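Local coordinates for Lmo0547 protein (PDB 4R9N) that probably regulates transcription as a DNA-binding member of the SorC family, with a putative sugar-binding domain that may bind a carbohydrate, at residues A[115-120]-A[203-208]. Residues are numbered along the deposited sequence; the frame is centred on the assembly and turned at random.
Sequences YAPALV and HVIGLS
Leu119 and Val204 form a single antiparallel beta bridge, as a non-hydrogen-bonded pair with their CA atoms 4.5 Å apart. One backbone hydrogen bond lies on either side of it. Ile205 N donates to Ala118 O at 2.7 Å, from well above the carbonyl plane. Val120 N donates to His203 O at 3.0 Å, and this bond is nearly straight (172°). Both acceptors also take a CA-H...O contact, Ala118 O from Val204 CA and His203 O from Leu119 CA.

The His203 ring meets Val120 O with its edge. Its CD2 is 3.0 Å from Val120 O, which lies near the ring plane. With CG beside the backbone N (chi1 -71°), CG comes next to that carbonyl, and chi2 (74°) turns the CD2 edge to it. The ring nitrogens bond outside the two segments: NE2 pairs with Thr123 OG1 and ND1 with Glu199 O. These bonds should fix the rotation of the ring.

The apolar contacts centre on Ile205. Its CD1 lies 4.0 Å from Ala116 CB and also 4.0 Å from Val120 CG2. On Leu119, CD1 reaches His203 CB at 3.8 Å and touches Val204 CG2 more loosely. Helix 123-131 packs on Val120 and Ile205. Separately, Ile205 CB makes a van der Waals approach to Pro117 O, at 3.5 Å.

Backbone hydrogen bonds also join Ala116 with Gly86 and Ile205 with Gly85, just after strand 79-82. The bridge ties the loop after strand 110-111, an edge strand of the parallel sheet, to the loop after helix 199-202. It is a single antiparallel bridge between loops in the Rossmann-like putative sugar-binding domain of a SorC-family regulator.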
loop_
_atom_site.group_PDB
_atom_site.type_symbol
_atom_site.label_atom_id
_atom_site.label_comp_id
_atom_site.label_asym_id
_atom_site.label_seq_id
_atom_site.Cartn_x
_atom_site.Cartn_y
_atom_site.Cartn_z
ATOM N N TYR A 115 9.784 11.155 10.926
ATOM C CA TYR A 115 9.469 12.222 11.866
ATOM C C TYR A 115 8.633 13.395 11.208
ATOM O O TYR A 115 9.172 14.535 11.080
ATOM C CB TYR A 115 10.822 12.688 12.498
ATOM C CG TYR A 115 11.518 11.629 13.429
ATOM C CD1 TYR A 115 10.848 11.074 14.508
ATOM C CD2 TYR A 115 12.822 11.222 13.236
ATOM C CE1 TYR A 115 11.441 10.129 15.343
ATOM C CE2 TYR A 115 13.434 10.259 14.073
ATOM C CZ TYR A 115 12.732 9.709 15.122
ATOM O OH TYR A 115 13.283 8.746 15.975
ATOM N N ALA A 116 7.372 13.142 10.769
ATOM C CA ALA A 116 6.599 14.163 9.987
ATOM C C ALA A 116 5.164 13.733 9.779
ATOM O O ALA A 116 4.879 12.524 9.818
ATOM C CB ALA A 116 7.270 14.412 8.642
ATOM N N PRO A 117 4.245 14.688 9.570
ATOM C CA PRO A 117 2.852 14.326 9.211
ATOM C C PRO A 117 2.732 13.810 7.761
ATOM O O PRO A 117 3.574 14.145 6.930
ATOM C CB PRO A 117 2.086 15.662 9.316
ATOM C CG PRO A 117 3.041 16.661 9.752
ATOM C CD PRO A 117 4.433 16.159 9.536
ATOM N N ALA A 118 1.700 13.028 7.434
ATOM C CA ALA A 118 1.513 12.619 6.055
ATOM C C ALA A 118 1.157 13.748 5.097
ATOM O O ALA A 118 1.565 13.744 3.924
ATOM C CB ALA A 118 0.399 11.572 5.986
ATOM N N LEU A 119 0.280 14.650 5.566
ATOM C CA LEU A 119 -0.340 15.655 4.685
ATOM C C LEU A 119 -0.136 16.959 5.392
ATOM O O LEU A 119 -0.615 17.104 6.516
ATOM C CB LEU A 119 -1.849 15.395 4.460
ATOM C CG LEU A 119 -2.632 16.464 3.641
ATOM C CD1 LEU A 119 -2.005 16.654 2.293
ATOM C CD2 LEU A 119 -4.091 16.094 3.468
ATOM N N VAL A 120 0.606 17.872 4.756
ATOM C CA VAL A 120 0.829 19.209 5.262
ATOM C C VAL A 120 0.318 20.184 4.196
ATOM O O VAL A 120 0.954 20.401 3.173
ATOM C CB VAL A 120 2.317 19.359 5.529
ATOM C CG1 VAL A 120 2.665 20.707 6.097
ATOM C CG2 VAL A 120 2.754 18.262 6.520
ATOM N N HIS A 203 1.277 17.897 -1.427
ATOM C CA HIS A 203 1.429 18.199 -0.019
ATOM C C HIS A 203 1.625 16.948 0.864
ATOM O O HIS A 203 1.608 17.003 2.082
ATOM C CB HIS A 203 0.263 19.086 0.442
ATOM C CG HIS A 203 0.339 20.490 -0.110
ATOM N ND1 HIS A 203 0.046 20.794 -1.432
ATOM C CD2 HIS A 203 0.734 21.646 0.450
ATOM C CE1 HIS A 203 0.245 22.091 -1.646
ATOM N NE2 HIS A 203 0.618 22.637 -0.509
ATOM N N VAL A 204 1.857 15.792 0.243
ATOM C CA VAL A 204 2.022 14.564 0.984
ATOM C C VAL A 204 3.526 14.319 1.237
ATOM O O VAL A 204 4.341 14.440 0.312
ATOM C CB VAL A 204 1.397 13.394 0.185
ATOM C CG1 VAL A 204 1.788 12.048 0.800
ATOM C CG2 VAL A 204 -0.121 13.500 0.190
ATOM N N ILE A 205 3.873 13.943 2.464
ATOM C CA ILE A 205 5.236 13.554 2.778
ATOM C C ILE A 205 5.279 12.037 2.734
ATOM O O ILE A 205 4.845 11.372 3.642
ATOM C CB ILE A 205 5.685 14.101 4.150
ATOM C CG1 ILE A 205 5.577 15.662 4.130
ATOM C CG2 ILE A 205 7.127 13.654 4.428
ATOM C CD1 ILE A 205 6.025 16.363 5.359
ATOM N N GLY A 206 5.843 11.498 1.657
ATOM C CA GLY A 206 6.008 10.079 1.488
ATOM C C GLY A 206 6.385 9.832 0.028
ATOM O O GLY A 206 6.443 10.758 -0.792
ATOM N N LEU A 207 6.587 8.562 -0.282
ATOM C CA LEU A 207 6.982 8.118 -1.601
ATOM C C LEU A 207 5.925 8.402 -2.631
ATOM O O LEU A 207 4.737 8.129 -2.386
ATOM C CB LEU A 207 7.167 6.598 -1.502
ATOM C CG LEU A 207 7.998 5.809 -2.461
ATOM C CD1 LEU A 207 9.411 5.755 -1.926
ATOM C CD2 LEU A 207 7.483 4.380 -2.549
ATOM N N SER A 208 6.317 8.923 -3.794
ATOM C CA SER A 208 5.443 9.200 -4.921
ATOM C C SER A 208 5.183 7.959 -5.767
ATOM O O SER A 208 5.871 6.919 -5.634
ATOM C CB SER A 208 6.080 10.282 -5.799
ATOM O OG SER A 208 7.173 9.662 -6.487
#